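Local coordinates for protein glycosyl hydrolase BlGH5_18 (Bifidobacterium longum subsp. infantis, PDB 7LQX) that probably hydrolyses glycosidic bonds in the breakdown of N-glycans, as a bacterial glycosidase of family GH5, subfamily 18, at residues T239-G244 with Q281-A286. Numbering follows the deposited sequence.
Sequences TAQGYG and QNVLEA
Val283 projects from the loop 281-286 onto the first turn of the short helix 239-243, and its two methyl groups find different surfaces there. The buried half is the meeting with Ala240. Both side chains start out toward the opposite segment, and Ala240 CB lies 3.6 Å from Val283 CG2 and equally close to Val283 CB. With such a small residue on the helix, the backbones come near each other: the CA atoms of Ala240 and Val283 are 6.2 Å apart. CG1 of Val283 stands anti to its own carbonyl carbon (chi1 -65°), which carries it past Ala240 to Gln241. The glutamine chain bends at chi2 (97°) and presents the face of its amide, so that the methyl sits almost squarely above Gln241 CD at 3.6 Å, with NE2 only slightly farther from CG1, at 3.7 Å. The amide is held by its polar atoms: Gln241 NE2 donates to Phe236 O, and OE1 accepts a weak hydrogen bond from Gly238 N, which should limit rotation of the plate under the methyl. This side faces solvent, for Gln241 is exposed whereas Ala240 is buried, although the closest approach is no longer here. The contact is small, 131 Å² in total, and made by van der Waals touch alone. It joins the connections that follow neighbouring parallel strands 229-233 and 272-277 of the eight-stranded (beta/alpha) barrel expected of a GH5 enzyme. Helix 248-264 packs against both segments, its Cys250 touching Ala240 and Leu284, while Leu284 also packs on Phe292 of helix 289-300.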
loop_
_atom_site.group_PDB
_atom_site.type_symbol
_atom_site.label_atom_id
_atom_site.label_comp_id
_atom_site.label_asym_id
_atom_site.label_seq_id
_atom_site.Cartn_x
_atom_site.Cartn_y
_atom_site.Cartn_z
ATOM N N THR A 239 27.122 -3.691 -16.078
ATOM C CA THR A 239 28.121 -3.016 -16.891
ATOM C C THR A 239 29.350 -2.668 -16.061
ATOM O O THR A 239 30.477 -3.002 -16.437
ATOM C CB THR A 239 27.516 -1.771 -17.535
ATOM O OG1 THR A 239 26.401 -2.155 -18.347
ATOM C CG2 THR A 239 28.533 -1.089 -18.402
ATOM N N ALA A 240 29.158 -1.997 -14.925
ATOM C CA ALA A 240 30.303 -1.688 -14.075
ATOM C C ALA A 240 30.955 -2.961 -13.555
ATOM O O ALA A 240 32.186 -3.059 -13.499
ATOM C CB ALA A 240 29.882 -0.792 -12.917
ATOM N N GLN A 241 30.147 -3.950 -13.173
ATOM C CA GLN A 241 30.705 -5.171 -12.606
ATOM C C GLN A 241 31.509 -5.948 -13.641
ATOM O O GLN A 241 32.598 -6.456 -13.341
ATOM C CB GLN A 241 29.586 -6.048 -12.052
ATOM C CG GLN A 241 28.774 -5.409 -10.937
ATOM C CD GLN A 241 27.487 -4.779 -11.419
ATOM O OE1 GLN A 241 27.449 -4.124 -12.459
ATOM N NE2 GLN A 241 26.422 -4.966 -10.662
ATOM N N GLY A 242 30.980 -6.071 -14.857
ATOM C CA GLY A 242 31.610 -6.916 -15.853
ATOM C C GLY A 242 32.785 -6.275 -16.553
ATOM O O GLY A 242 33.746 -6.966 -16.910
ATOM N N TYR A 243 32.732 -4.958 -16.774
ATOM C CA TYR A 243 33.793 -4.255 -17.481
ATOM C C TYR A 243 34.671 -3.408 -16.579
ATOM O O TYR A 243 35.799 -3.089 -16.974
ATOM C CB TYR A 243 33.207 -3.370 -18.590
ATOM C CG TYR A 243 32.401 -4.180 -19.556
ATOM C CD1 TYR A 243 33.021 -4.936 -20.535
ATOM C CD2 TYR A 243 31.021 -4.227 -19.465
ATOM C CE1 TYR A 243 32.293 -5.704 -21.406
ATOM C CE2 TYR A 243 30.288 -4.990 -20.334
ATOM C CZ TYR A 243 30.928 -5.733 -21.293
ATOM O OH TYR A 243 30.173 -6.490 -22.148
ATOM N N GLY A 244 34.206 -3.067 -15.391
ATOM C CA GLY A 244 34.967 -2.276 -14.447
ATOM C C GLY A 244 34.318 -0.923 -14.243
ATOM O O GLY A 244 33.819 -0.294 -15.185
ATOM N N GLN A 281 26.602 4.102 -6.175
ATOM C CA GLN A 281 27.761 3.748 -5.361
ATOM C C GLN A 281 27.756 2.306 -4.885
ATOM O O GLN A 281 28.645 1.936 -4.114
ATOM C CB GLN A 281 27.933 4.738 -4.204
ATOM C CG GLN A 281 28.400 6.091 -4.731
ATOM C CD GLN A 281 28.328 7.210 -3.725
ATOM O OE1 GLN A 281 27.968 8.337 -4.065
ATOM N NE2 GLN A 281 28.674 6.916 -2.483
ATOM N N ASN A 282 26.810 1.472 -5.318
ATOM C CA ASN A 282 26.990 0.033 -5.151
ATOM C C ASN A 282 28.040 -0.512 -6.108
ATOM O O ASN A 282 28.578 -1.597 -5.867
ATOM C CB ASN A 282 25.665 -0.726 -5.282
ATOM C CG ASN A 282 24.927 -0.446 -6.581
ATOM O OD1 ASN A 282 25.305 0.418 -7.369
ATOM N ND2 ASN A 282 23.847 -1.184 -6.801
ATOM N N VAL A 283 28.366 0.235 -7.163
ATOM C CA VAL A 283 29.400 -0.174 -8.109
ATOM C C VAL A 283 30.471 0.884 -8.334
ATOM O O VAL A 283 31.604 0.527 -8.711
ATOM C CB VAL A 283 28.795 -0.634 -9.456
ATOM C CG1 VAL A 283 27.955 -1.900 -9.247
ATOM C CG2 VAL A 283 27.978 0.467 -10.101
ATOM N N LEU A 284 30.190 2.168 -8.114
ATOM C CA LEU A 284 31.170 3.234 -8.252
ATOM C C LEU A 284 31.613 3.740 -6.884
ATOM O O LEU A 284 30.878 3.647 -5.900
ATOM C CB LEU A 284 30.573 4.420 -9.012
ATOM C CG LEU A 284 29.896 4.093 -10.334
ATOM C CD1 LEU A 284 29.294 5.384 -10.931
ATOM C CD2 LEU A 284 30.811 3.391 -11.329
ATOM N N GLU A 285 32.815 4.299 -6.832
ATOM C CA GLU A 285 33.285 4.956 -5.623
ATOM C C GLU A 285 32.797 6.399 -5.597
ATOM O O GLU A 285 32.691 7.056 -6.632
ATOM C CB GLU A 285 34.814 4.945 -5.572
ATOM C CG GLU A 285 35.413 3.550 -5.586
ATOM C CD GLU A 285 34.849 2.669 -4.493
ATOM O OE1 GLU A 285 34.922 3.076 -3.315
ATOM O OE2 GLU A 285 34.316 1.585 -4.812
ATOM N N ALA A 286 32.523 6.901 -4.393
ATOM C CA ALA A 286 32.052 8.274 -4.260
ATOM C C ALA A 286 32.982 9.257 -4.960
ATOM O O ALA A 286 32.529 10.191 -5.631
ATOM C CB ALA A 286 31.938 8.638 -2.779
#